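Local coordinates for protein O-methyltransferase family 3 (Niastella koreensis, PDB 7CVW) that catalyses the magnesium-dependent transfer of a methyl group from S-adenosyl-L-methionine to catechol-like compounds, giving meta- and para-methylated products in equal proportion, at residues A[22-27]-A[101-105]; A[149-153]-A[196-200]; A[57-61]-A[78-83]; A[143-149]-A[188-193]. Residues are numbered along the deposited sequence.

Contact 1 (A[22-27]-A[101-105]); sequences DALLAA and NIDRA
Two helical segments, 22-27 and the last turn of helix 92-104, approach closely, the alanines A23, A27 and A105 allowing CA-to-CA distances of 5.1 Å between A23 and A105 and 5.6 Å between A27 and N101. N101 comes first, chi1 m; its ND2 packs against A27 CA at 3.6 Å and hydrogen-bonds to A68 O and S30 OG, satisfying the buried amide. R104 has chi1 and chi2 t and chi3 m, which brings NH1 back to N101 OD1 (2.8 Å) and lays one face of the guanidinium over A26, R104 NH1 to A26 CB 3.6 Å. R104 CD lies 3.8 Å from D22 OD2. A105, where the helix ends, sets CB 3.7 Å from A23 CB. No direct hydrogen bond crosses; water 1 bridges, donating to A23 O (2.7 Å) and N101 O (2.8 Å) and accepting from R104 NH1 (2.9 Å). This is alanine-lined close helix packing. Behind it, L24 and I102, turned away from this interface, both reach I73 of helix 70-76.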
loop_
_atom_site.group_PDB
_atom_site.type_symbol
_atom_site.label_atom_id
_atom_site.label_comp_id
_atom_site.label_asym_id
_atom_site.label_seq_id
_atom_site.Cartn_x
_atom_site.Cartn_y
_atom_site.Cartn_z
ATOM N N ASP A 22 7.960 0.074 23.728
ATOM C CA ASP A 22 7.658 -0.929 24.773
ATOM C C ASP A 22 6.233 -1.473 24.600
ATOM O O ASP A 22 6.054 -2.655 24.810
ATOM C CB ASP A 22 7.783 -0.332 26.175
ATOM C CG ASP A 22 7.336 -1.258 27.300
ATOM O OD1 ASP A 22 7.973 -2.296 27.474
ATOM O OD2 ASP A 22 6.336 -0.938 27.971
ATOM N N ALA A 23 5.233 -0.646 24.284
ATOM C CA ALA A 23 3.834 -1.130 24.233
ATOM C C ALA A 23 3.674 -2.173 23.119
ATOM O O ALA A 23 2.943 -3.160 23.340
ATOM C CB ALA A 23 2.877 0.005 24.053
ATOM N N LEU A 24 4.293 -1.972 21.952
ATOM C CA LEU A 24 4.215 -2.969 20.864
ATOM C C LEU A 24 4.966 -4.235 21.258
ATOM O O LEU A 24 4.457 -5.334 21.005
ATOM C CB LEU A 24 4.755 -2.379 19.550
ATOM C CG LEU A 24 3.807 -1.394 18.886
ATOM C CD1 LEU A 24 4.496 -0.656 17.755
ATOM C CD2 LEU A 24 2.554 -2.125 18.413
ATOM N N LEU A 25 6.184 -4.104 21.789
ATOM C CA LEU A 25 6.974 -5.298 22.154
ATOM C C LEU A 25 6.224 -6.069 23.244
ATOM O O LEU A 25 6.243 -7.319 23.215
ATOM C CB LEU A 25 8.362 -4.861 22.622
ATOM C CG LEU A 25 9.229 -4.237 21.537
ATOM C CD1 LEU A 25 10.512 -3.692 22.154
ATOM C CD2 LEU A 25 9.516 -5.241 20.430
ATOM N N ALA A 26 5.590 -5.366 24.179
ATOM C CA ALA A 26 4.855 -6.008 25.291
ATOM C C ALA A 26 3.638 -6.739 24.701
ATOM O O ALA A 26 3.308 -7.839 25.163
ATOM C CB ALA A 26 4.477 -4.981 26.330
ATOM N N ALA A 27 2.964 -6.161 23.714
ATOM C CA ALA A 27 1.836 -6.860 23.049
ATOM C C ALA A 27 2.327 -8.179 22.431
ATOM O O ALA A 27 1.685 -9.242 22.571
ATOM C CB ALA A 27 1.219 -5.974 21.990
ATOM N N ASN A 101 -3.000 -4.630 26.999
ATOM C CA ASN A 101 -1.964 -4.113 26.075
ATOM C C ASN A 101 -2.336 -2.700 25.603
ATOM O O ASN A 101 -1.443 -1.827 25.468
ATOM C CB ASN A 101 -1.764 -5.088 24.920
ATOM C CG ASN A 101 -1.193 -6.424 25.344
ATOM O OD1 ASN A 101 -0.544 -6.539 26.389
ATOM N ND2 ASN A 101 -1.359 -7.428 24.499
ATOM N N ILE A 102 -3.620 -2.470 25.344
ATOM C CA ILE A 102 -4.165 -1.135 24.953
ATOM C C ILE A 102 -3.989 -0.155 26.131
ATOM O O ILE A 102 -3.611 1.001 25.922
ATOM C CB ILE A 102 -5.645 -1.308 24.553
ATOM C CG1 ILE A 102 -5.795 -1.952 23.168
ATOM C CG2 ILE A 102 -6.435 -0.006 24.710
ATOM C CD1 ILE A 102 -5.099 -1.267 22.043
ATOM N N ASP A 103 -4.221 -0.625 27.348
ATOM C CA ASP A 103 -4.082 0.206 28.568
ATOM C C ASP A 103 -2.609 0.603 28.699
ATOM O O ASP A 103 -2.329 1.790 28.970
ATOM C CB ASP A 103 -4.608 -0.543 29.792
ATOM C CG ASP A 103 -6.111 -0.794 29.835
ATOM O OD1 ASP A 103 -6.842 -0.227 29.015
ATOM O OD2 ASP A 103 -6.536 -1.582 30.708
ATOM N N ARG A 104 -1.690 -0.345 28.498
ATOM C CA ARG A 104 -0.234 -0.098 28.612
ATOM C C ARG A 104 0.144 0.971 27.584
ATOM O O ARG A 104 1.000 1.826 27.894
ATOM C CB ARG A 104 0.573 -1.374 28.364
ATOM C CG ARG A 104 2.066 -1.207 28.614
ATOM C CD ARG A 104 2.863 -2.438 28.285
ATOM N NE ARG A 104 2.517 -3.505 29.202
ATOM C CZ ARG A 104 1.727 -4.552 28.932
ATOM N NH1 ARG A 104 1.203 -4.738 27.731
ATOM N NH2 ARG A 104 1.478 -5.446 29.872
ATOM N N ALA A 105 -0.451 0.924 26.390
ATOM C CA ALA A 105 -0.145 1.874 25.292
ATOM C C ALA A 105 -0.818 3.239 25.551
ATOM O O ALA A 105 -0.621 4.165 24.728
ATOM C CB ALA A 105 -0.560 1.298 23.968
HETATM O O HOH W 1 1.121 -3.005 25.367
#

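Contact 2 (A[149-153]-A[196-200]); sequences FQWAL and NTAVD
Side chains alone span this gap, for the backbones stay well apart: CA to CA, L153 and A198 are 8.2 Å distant, Q150 and N196 10.0 Å. Segment 149-153 is regular helix; 196-200 leaves a helix through a turn and becomes extended at V199. F149 (chi1 t, chi2 85°) offers its ring edge to V199 (chi1 m) and N196, with CZ 3.9 Å from V199 CG1 and CE2 3.9 Å from N196 ND2. One turn on, the methyls of L153 (m, t) fill the space beside V199 and A198, CD2 3.9 Å from V199 CG1 and CD1 4.3 Å from A198 CB. At the border, N196, chi1 t, places ND2 3.9 Å from L153 CD1 and turns OD1 to the backbone N of A198 (2.8 Å), closing an Asx turn, for which asparagine is well suited. D200, beyond reach of the helix, bonds to Q54 of the second subunit. Helix 145-154 here covers the start of edge strand 199-206, alpha-on-beta packing on the Rossmann-like sheet of a class I methyltransferase.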
loop_
_atom_site.group_PDB
_atom_site.type_symbol
_atom_site.label_atom_id
_atom_site.label_comp_id
_atom_site.label_asym_id
_atom_site.label_seq_id
_atom_site.Cartn_x
_atom_site.Cartn_y
_atom_site.Cartn_z
ATOM N N PHE A 149 -17.215 -8.331 4.554
ATOM C CA PHE A 149 -17.043 -7.243 3.576
ATOM C C PHE A 149 -18.408 -6.601 3.276
ATOM O O PHE A 149 -18.483 -5.370 3.162
ATOM C CB PHE A 149 -16.376 -7.741 2.305
ATOM C CG PHE A 149 -15.853 -6.649 1.413
ATOM C CD1 PHE A 149 -14.595 -6.109 1.627
ATOM C CD2 PHE A 149 -16.625 -6.141 0.380
ATOM C CE1 PHE A 149 -14.074 -5.127 0.795
ATOM C CE2 PHE A 149 -16.106 -5.153 -0.448
ATOM C CZ PHE A 149 -14.842 -4.644 -0.239
ATOM N N GLN A 150 -19.478 -7.391 3.175
ATOM C CA GLN A 150 -20.818 -6.818 2.908
ATOM C C GLN A 150 -21.242 -5.934 4.076
ATOM O O GLN A 150 -21.767 -4.864 3.848
ATOM C CB GLN A 150 -21.858 -7.908 2.668
ATOM C CG GLN A 150 -21.463 -8.898 1.585
ATOM C CD GLN A 150 -20.988 -8.276 0.296
ATOM O OE1 GLN A 150 -21.579 -7.324 -0.213
ATOM N NE2 GLN A 150 -19.891 -8.812 -0.224
ATOM N N TRP A 151 -21.009 -6.360 5.311
ATOM C CA TRP A 151 -21.296 -5.535 6.505
ATOM C C TRP A 151 -20.409 -4.298 6.515
ATOM O O TRP A 151 -20.890 -3.204 6.813
ATOM C CB TRP A 151 -21.117 -6.378 7.766
ATOM C CG TRP A 151 -22.252 -7.317 8.030
ATOM C CD1 TRP A 151 -22.238 -8.670 7.930
ATOM C CD2 TRP A 151 -23.598 -6.960 8.396
ATOM N NE1 TRP A 151 -23.472 -9.185 8.234
ATOM C CE2 TRP A 151 -24.324 -8.161 8.520
ATOM C CE3 TRP A 151 -24.250 -5.746 8.642
ATOM C CZ2 TRP A 151 -25.672 -8.200 8.871
ATOM C CZ3 TRP A 151 -25.582 -5.780 8.999
ATOM C CH2 TRP A 151 -26.280 -6.988 9.097
ATOM N N ALA A 152 -19.140 -4.436 6.152
ATOM C CA ALA A 152 -18.201 -3.299 6.097
ATOM C C ALA A 152 -18.770 -2.233 5.150
ATOM O O ALA A 152 -18.738 -1.033 5.502
ATOM C CB ALA A 152 -16.828 -3.768 5.691
ATOM N N LEU A 153 -19.329 -2.622 4.007
ATOM C CA LEU A 153 -19.897 -1.623 3.055
ATOM C C LEU A 153 -21.068 -0.877 3.704
ATOM O O LEU A 153 -21.204 0.340 3.493
ATOM C CB LEU A 153 -20.333 -2.349 1.782
ATOM C CG LEU A 153 -19.188 -2.862 0.917
ATOM C CD1 LEU A 153 -19.744 -3.632 -0.280
ATOM C CD2 LEU A 153 -18.319 -1.729 0.435
ATOM N N ASN A 196 -17.195 -7.182 -7.431
ATOM C CA ASN A 196 -17.862 -6.115 -6.658
ATOM C C ASN A 196 -17.763 -4.791 -7.412
ATOM O O ASN A 196 -16.632 -4.334 -7.650
ATOM C CB ASN A 196 -17.268 -6.040 -5.252
ATOM C CG ASN A 196 -18.117 -5.211 -4.332
ATOM O OD1 ASN A 196 -18.167 -3.990 -4.482
ATOM N ND2 ASN A 196 -18.696 -5.848 -3.331
ATOM N N THR A 197 -18.902 -4.152 -7.682
ATOM C CA THR A 197 -18.984 -2.868 -8.415
ATOM C C THR A 197 -19.041 -1.692 -7.439
ATOM O O THR A 197 -19.069 -0.566 -7.946
ATOM C CB THR A 197 -20.207 -2.849 -9.335
ATOM O OG1 THR A 197 -21.343 -3.034 -8.503
ATOM C CG2 THR A 197 -20.160 -3.948 -10.370
ATOM N N ALA A 198 -19.058 -1.914 -6.114
ATOM C CA ALA A 198 -19.171 -0.829 -5.109
ATOM C C ALA A 198 -17.779 -0.303 -4.746
ATOM O O ALA A 198 -17.708 0.682 -4.023
ATOM C CB ALA A 198 -19.883 -1.327 -3.875
ATOM N N VAL A 199 -16.709 -0.998 -5.139
ATOM C CA VAL A 199 -15.332 -0.627 -4.705
ATOM C C VAL A 199 -14.373 -0.685 -5.896
ATOM O O VAL A 199 -14.659 -1.410 -6.887
ATOM C CB VAL A 199 -14.783 -1.535 -3.586
ATOM C CG1 VAL A 199 -15.661 -1.523 -2.351
ATOM C CG2 VAL A 199 -14.524 -2.960 -4.065
ATOM N N ASP A 200 -13.259 0.041 -5.757
ATOM C CA ASP A 200 -12.025 -0.105 -6.566
ATOM C C ASP A 200 -11.010 -0.841 -5.694
ATOM O O ASP A 200 -10.826 -0.431 -4.522
ATOM C CB ASP A 200 -11.492 1.260 -6.984
ATOM C CG ASP A 200 -12.465 2.022 -7.877
ATOM O OD1 ASP A 200 -12.997 1.397 -8.798
ATOM O OD2 ASP A 200 -12.681 3.228 -7.643
#

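Contact 3 (A[57-61]-A[78-83]); sequences QAKNI and ALPKNG
Neither segment is mainly regular: Q57, with positive phi (46/47), ends a helix in a Schellman motif, A58 and K59 lead into a strand that begins at N60, and 78-83 is a loop in which P80 to G83 make a type I beta turn, G83 N to P80 O 2.9 Å. The backbones come closest at K59 and G83, CA to CA 4.4 Å, where K59 O lies 3.1 Å from G83 CA; a CB on G83 would sit only about 3.0 Å from that oxygen, so glycine fits. No direct hydrogen bond joins the segments, but water 2 donates to A58 O (2.7 Å) and A78 O (2.8 Å). These are the entrances of strands 60-64 and 84-89, parallel neighbours joined through helix 70-76, so the contact closes the base of a beta-alpha-beta crossover of the Rossmann-like fold; K59 and I61 pair with R84 just beyond. L79 (m, t) reaches inward, CD2 lying 3.7 Å from both A58 O and K59 O and 3.8 Å from I61 CD1; buried I61 (m, t) points from its strand toward the loop and also touches A53 of helix 43-55. P80 CD rests 3.4 Å from A58 O, and its ring fixes phi (-70°) at the turn's first residue. K59, all four chi angles t, runs extended along the surface, CE 3.8 Å from N82 O, its aliphatic part covering the turn.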
loop_
_atom_site.group_PDB
_atom_site.type_symbol
_atom_site.label_atom_id
_atom_site.label_comp_id
_atom_site.label_asym_id
_atom_site.label_seq_id
_atom_site.Cartn_x
_atom_site.Cartn_y
_atom_site.Cartn_z
ATOM N N GLN A 57 -6.924 10.049 6.648
ATOM C CA GLN A 57 -7.201 11.043 7.722
ATOM C C GLN A 57 -8.232 10.427 8.669
ATOM O O GLN A 57 -9.233 11.070 9.024
ATOM C CB GLN A 57 -7.661 12.353 7.091
ATOM C CG GLN A 57 -6.606 12.914 6.149
ATOM C CD GLN A 57 -7.014 14.265 5.640
ATOM O OE1 GLN A 57 -7.894 14.384 4.793
ATOM N NE2 GLN A 57 -6.383 15.288 6.183
ATOM N N ALA A 58 -7.993 9.178 9.059
ATOM C CA ALA A 58 -8.978 8.395 9.822
ATOM C C ALA A 58 -9.245 9.051 11.179
ATOM O O ALA A 58 -8.307 9.399 11.905
ATOM C CB ALA A 58 -8.519 6.971 9.976
ATOM N N LYS A 59 -10.519 9.206 11.490
ATOM C CA LYS A 59 -11.018 9.588 12.831
ATOM C C LYS A 59 -11.780 8.413 13.463
ATOM O O LYS A 59 -11.909 8.382 14.699
ATOM C CB LYS A 59 -11.915 10.823 12.713
ATOM C CG LYS A 59 -12.588 11.229 14.017
ATOM C CD LYS A 59 -13.579 12.376 13.923
ATOM C CE LYS A 59 -14.241 12.629 15.260
ATOM N NZ LYS A 59 -15.279 13.669 15.137
ATOM N N ASN A 60 -12.310 7.500 12.646
ATOM C CA ASN A 60 -13.142 6.359 13.092
ATOM C C ASN A 60 -12.663 5.111 12.359
ATOM O O ASN A 60 -12.762 5.051 11.132
ATOM C CB ASN A 60 -14.626 6.633 12.876
ATOM C CG ASN A 60 -15.143 7.656 13.868
ATOM O OD1 ASN A 60 -15.186 7.395 15.069
ATOM N ND2 ASN A 60 -15.482 8.842 13.387
ATOM N N ILE A 61 -12.147 4.150 13.108
ATOM C CA ILE A 61 -11.574 2.914 12.517
ATOM C C ILE A 61 -12.307 1.717 13.106
ATOM O O ILE A 61 -12.631 1.742 14.327
ATOM C CB ILE A 61 -10.054 2.831 12.728
ATOM C CG1 ILE A 61 -9.321 3.973 12.006
ATOM C CG2 ILE A 61 -9.538 1.477 12.263
ATOM C CD1 ILE A 61 -7.875 4.031 12.349
ATOM N N ALA A 78 -2.592 6.474 14.733
ATOM C CA ALA A 78 -2.817 7.438 13.636
ATOM C C ALA A 78 -3.981 8.376 13.979
ATOM O O ALA A 78 -4.159 9.344 13.244
ATOM C CB ALA A 78 -3.108 6.717 12.353
ATOM N N LEU A 79 -4.796 8.061 14.981
ATOM C CA LEU A 79 -6.038 8.810 15.281
ATOM C C LEU A 79 -5.725 10.173 15.891
ATOM O O LEU A 79 -4.752 10.322 16.632
ATOM C CB LEU A 79 -6.897 8.030 16.269
ATOM C CG LEU A 79 -7.501 6.723 15.766
ATOM C CD1 LEU A 79 -8.124 5.970 16.935
ATOM C CD2 LEU A 79 -8.532 6.959 14.691
ATOM N N PRO A 80 -6.606 11.168 15.671
ATOM C CA PRO A 80 -6.569 12.379 16.485
ATOM C C PRO A 80 -7.044 12.041 17.904
ATOM O O PRO A 80 -7.555 10.947 18.135
ATOM C CB PRO A 80 -7.508 13.310 15.708
ATOM C CG PRO A 80 -8.538 12.378 15.108
ATOM C CD PRO A 80 -7.715 11.166 14.706
ATOM N N LYS A 81 -6.898 12.969 18.858
ATOM C CA LYS A 81 -7.229 12.658 20.277
ATOM C C LYS A 81 -8.728 12.372 20.443
ATOM O O LYS A 81 -9.067 11.616 21.385
ATOM C CB LYS A 81 -6.748 13.743 21.251
ATOM C CG LYS A 81 -6.363 13.185 22.616
ATOM C CD LYS A 81 -5.557 14.123 23.508
ATOM C CE LYS A 81 -6.336 15.343 23.936
ATOM N NZ LYS A 81 -5.453 16.332 24.593
ATOM N N ASN A 82 -9.590 12.904 19.573
ATOM C CA ASN A 82 -11.061 12.684 19.636
ATOM C C ASN A 82 -11.478 11.529 18.710
ATOM O O ASN A 82 -12.705 11.340 18.510
ATOM C CB ASN A 82 -11.859 13.952 19.304
ATOM C CG ASN A 82 -11.720 14.449 17.880
ATOM O OD1 ASN A 82 -10.849 14.026 17.131
ATOM N ND2 ASN A 82 -12.546 15.415 17.515
ATOM N N GLY A 83 -10.501 10.812 18.141
ATOM C CA GLY A 83 -10.770 9.685 17.232
ATOM C C GLY A 83 -11.067 8.419 18.003
ATOM O O GLY A 83 -10.801 8.358 19.211
HETATM O O HOH W 2 -5.793 10.084 11.132
#

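Contact 4 (A[143-149]-A[188-193]); sequences PPYTEYF and RFNAML
Next to the magnesium site and the cofactor pocket, an aromatic cluster joins the start of helix 145-154 to helix 181-195. Y145 lies close to D139 and N166 and its hydroxyl bonds to D165 O, while Y148, turned aside, touches S-adenosyl-L-homocysteine. P144 occupies the N-cap position of helix 145-154. Segments 145-149 and 188-193 run 38° apart in direction, axes 9.0 Å at closest, and T146 and F189 mark the near point (CA to CA 4.6 Å), where a small threonine is accommodated. F189 (chi1 t, chi2 84°) stands between two rings: the edge of Y145 meets its face in a T-shaped pair (centroids 5.7 Å, planes at 83°), and its own edge points to the face of F149 in an offset edge-to-face pair (5.7 Å, 75°). F149, chi1 t, is flanked by M192, whose SD is 4.6 Å from the ring centroid in an oblique Met-aromatic contact, and by L193 CD1, 3.7 Å from F149 CZ. Toward solvent, R188 forms a bidentate salt bridge with E147, NH2 to OE1 2.8 Å and NH1 to OE2 2.9 Å; R188 NH2 also donates to P143 O (3.0 Å), and T146 CB lies over the guanidinium, 3.5 Å from R188 NH1. N190 and L193 meet the second subunit. Such helix-on-helix packing, apolar within and with a salt bridge toward the solvent side, flanks the metal-binding loops of this cation-dependent O-methyltransferase.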
loop_
_atom_site.group_PDB
_atom_site.type_symbol
_atom_site.label_atom_id
_atom_site.label_comp_id
_atom_site.label_asym_id
_atom_site.label_seq_id
_atom_site.Cartn_x
_atom_site.Cartn_y
_atom_site.Cartn_z
ATOM N N PRO A 143 -13.206 -17.971 6.904
ATOM C CA PRO A 143 -14.342 -18.365 6.073
ATOM C C PRO A 143 -15.373 -17.282 5.789
ATOM O O PRO A 143 -15.862 -17.217 4.651
ATOM C CB PRO A 143 -14.912 -19.568 6.835
ATOM C CG PRO A 143 -13.696 -20.156 7.446
ATOM C CD PRO A 143 -12.905 -18.960 7.948
ATOM N N PRO A 144 -15.792 -16.450 6.766
ATOM C CA PRO A 144 -16.818 -15.424 6.532
ATOM C C PRO A 144 -16.320 -14.055 6.040
ATOM O O PRO A 144 -17.076 -13.102 6.051
ATOM C CB PRO A 144 -17.495 -15.251 7.893
ATOM C CG PRO A 144 -16.501 -15.712 8.903
ATOM C CD PRO A 144 -15.441 -16.516 8.187
ATOM N N TYR A 145 -15.078 -13.958 5.602
ATOM C CA TYR A 145 -14.557 -12.664 5.084
ATOM C C TYR A 145 -15.545 -12.078 4.076
ATOM O O TYR A 145 -15.798 -10.882 4.089
ATOM C CB TYR A 145 -13.225 -12.837 4.373
ATOM C CG TYR A 145 -11.994 -12.534 5.175
ATOM C CD1 TYR A 145 -11.916 -12.818 6.528
ATOM C CD2 TYR A 145 -10.851 -12.079 4.532
ATOM C CE1 TYR A 145 -10.763 -12.555 7.250
ATOM C CE2 TYR A 145 -9.687 -11.835 5.233
ATOM C CZ TYR A 145 -9.632 -12.094 6.595
ATOM O OH TYR A 145 -8.484 -11.883 7.304
ATOM N N THR A 146 -16.103 -12.903 3.194
ATOM C CA THR A 146 -17.062 -12.431 2.158
ATOM C C THR A 146 -18.209 -11.669 2.822
ATOM O O THR A 146 -18.526 -10.586 2.367
ATOM C CB THR A 146 -17.534 -13.610 1.298
ATOM O OG1 THR A 146 -16.407 -14.178 0.623
ATOM C CG2 THR A 146 -18.567 -13.187 0.285
ATOM N N GLU A 147 -18.797 -12.232 3.876
ATOM C CA GLU A 147 -19.942 -11.590 4.556
ATOM C C GLU A 147 -19.475 -10.388 5.379
ATOM O O GLU A 147 -20.179 -9.394 5.439
ATOM C CB GLU A 147 -20.658 -12.617 5.415
ATOM C CG GLU A 147 -21.413 -13.615 4.559
ATOM C CD GLU A 147 -20.555 -14.517 3.693
ATOM O OE1 GLU A 147 -19.656 -15.196 4.249
ATOM O OE2 GLU A 147 -20.792 -14.533 2.440
ATOM N N TYR A 148 -18.302 -10.461 5.988
ATOM C CA TYR A 148 -17.744 -9.312 6.734
ATOM C C TYR A 148 -17.629 -8.098 5.793
ATOM O O TYR A 148 -17.908 -6.948 6.204
ATOM C CB TYR A 148 -16.405 -9.688 7.364
ATOM C CG TYR A 148 -16.444 -10.708 8.461
ATOM C CD1 TYR A 148 -17.594 -10.926 9.202
ATOM C CD2 TYR A 148 -15.292 -11.409 8.798
ATOM C CE1 TYR A 148 -17.598 -11.822 10.257
ATOM C CE2 TYR A 148 -15.284 -12.314 9.845
ATOM C CZ TYR A 148 -16.445 -12.510 10.571
ATOM O OH TYR A 148 -16.477 -13.395 11.598
ATOM N N PHE A 149 -17.215 -8.331 4.554
ATOM C CA PHE A 149 -17.043 -7.243 3.576
ATOM C C PHE A 149 -18.408 -6.601 3.276
ATOM O O PHE A 149 -18.483 -5.370 3.162
ATOM C CB PHE A 149 -16.376 -7.741 2.305
ATOM C CG PHE A 149 -15.853 -6.649 1.413
ATOM C CD1 PHE A 149 -14.595 -6.109 1.627
ATOM C CD2 PHE A 149 -16.625 -6.141 0.380
ATOM C CE1 PHE A 149 -14.074 -5.127 0.795
ATOM C CE2 PHE A 149 -16.106 -5.153 -0.448
ATOM C CZ PHE A 149 -14.842 -4.644 -0.239
ATOM N N ARG A 188 -13.010 -17.317 -1.893
ATOM C CA ARG A 188 -14.406 -16.867 -2.063
ATOM C C ARG A 188 -14.442 -15.343 -1.928
ATOM O O ARG A 188 -15.122 -14.683 -2.710
ATOM C CB ARG A 188 -15.323 -17.572 -1.061
ATOM C CG ARG A 188 -16.795 -17.333 -1.332
ATOM C CD ARG A 188 -17.681 -18.320 -0.602
ATOM N NE ARG A 188 -17.626 -18.096 0.829
ATOM C CZ ARG A 188 -18.399 -17.235 1.490
ATOM N NH1 ARG A 188 -19.376 -16.573 0.878
ATOM N NH2 ARG A 188 -18.215 -17.077 2.793
ATOM N N PHE A 189 -13.721 -14.792 -0.944
ATOM C CA PHE A 189 -13.613 -13.331 -0.739
ATOM C C PHE A 189 -13.013 -12.692 -1.996
ATOM O O PHE A 189 -13.441 -11.623 -2.407
ATOM C CB PHE A 189 -12.777 -13.051 0.514
ATOM C CG PHE A 189 -12.411 -11.603 0.665
ATOM C CD1 PHE A 189 -13.298 -10.720 1.246
ATOM C CD2 PHE A 189 -11.201 -11.122 0.169
ATOM C CE1 PHE A 189 -12.972 -9.380 1.365
ATOM C CE2 PHE A 189 -10.893 -9.776 0.277
ATOM C CZ PHE A 189 -11.769 -8.919 0.883
ATOM N N ASN A 190 -11.949 -13.273 -2.533
ATOM C CA ASN A 190 -11.232 -12.684 -3.701
ATOM C C ASN A 190 -12.180 -12.680 -4.905
ATOM O O ASN A 190 -12.208 -11.688 -5.681
ATOM C CB ASN A 190 -9.933 -13.438 -3.985
ATOM C CG ASN A 190 -8.867 -13.220 -2.930
ATOM O OD1 ASN A 190 -8.980 -12.307 -2.110
ATOM N ND2 ASN A 190 -7.872 -14.092 -2.924
ATOM N N ALA A 191 -12.916 -13.769 -5.107
ATOM C CA ALA A 191 -13.930 -13.844 -6.195
ATOM C C ALA A 191 -14.979 -12.745 -6.014
ATOM O O ALA A 191 -15.368 -12.103 -6.999
ATOM C CB ALA A 191 -14.583 -15.201 -6.237
ATOM N N MET A 192 -15.476 -12.572 -4.793
ATOM C CA MET A 192 -16.459 -11.519 -4.461
ATOM C C MET A 192 -15.842 -10.182 -4.817
ATOM O O MET A 192 -16.519 -9.352 -5.449
ATOM C CB MET A 192 -16.837 -11.580 -2.983
ATOM C CG MET A 192 -17.803 -10.495 -2.559
ATOM S SD MET A 192 -16.995 -8.918 -2.197
ATOM C CE MET A 192 -15.794 -9.356 -0.923
ATOM N N LEU A 193 -14.577 -9.989 -4.465
ATOM C CA LEU A 193 -13.952 -8.674 -4.653
ATOM C C LEU A 193 -13.829 -8.389 -6.157
ATOM O O LEU A 193 -14.152 -7.249 -6.566
ATOM C CB LEU A 193 -12.621 -8.698 -3.892
ATOM C CG LEU A 193 -11.986 -7.347 -3.654
ATOM C CD1 LEU A 193 -12.932 -6.410 -2.918
ATOM C CD2 LEU A 193 -10.680 -7.546 -2.918
HETATM O O HOH W 3 -15.681 -19.664 2.363
#

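How the contacts relate
From the N terminus, contact 1 opens first, at helix 22-34, and closes 74 residues later at the end of helix 92-104. Contact 3 is nested inside that loop, closing the short crossover between strands 60-64 and 84-89. Contacts 4 and 2 come after both and cross each other: they open together on helix 145-154, sharing F149, and their segments alternate along the chain, because helix 181-195 (contact 4) is followed directly by strand 199-206 (contact 2). They touch, with centres 10 Å apart, whereas contact 1 lies on the opposite side of the chain's centre from both. Contact 1 thus joins peripheral helices, contact 3 the entrances of two neighbouring parallel strands, and contacts 2 and 4 the C-terminal helices and edge strand.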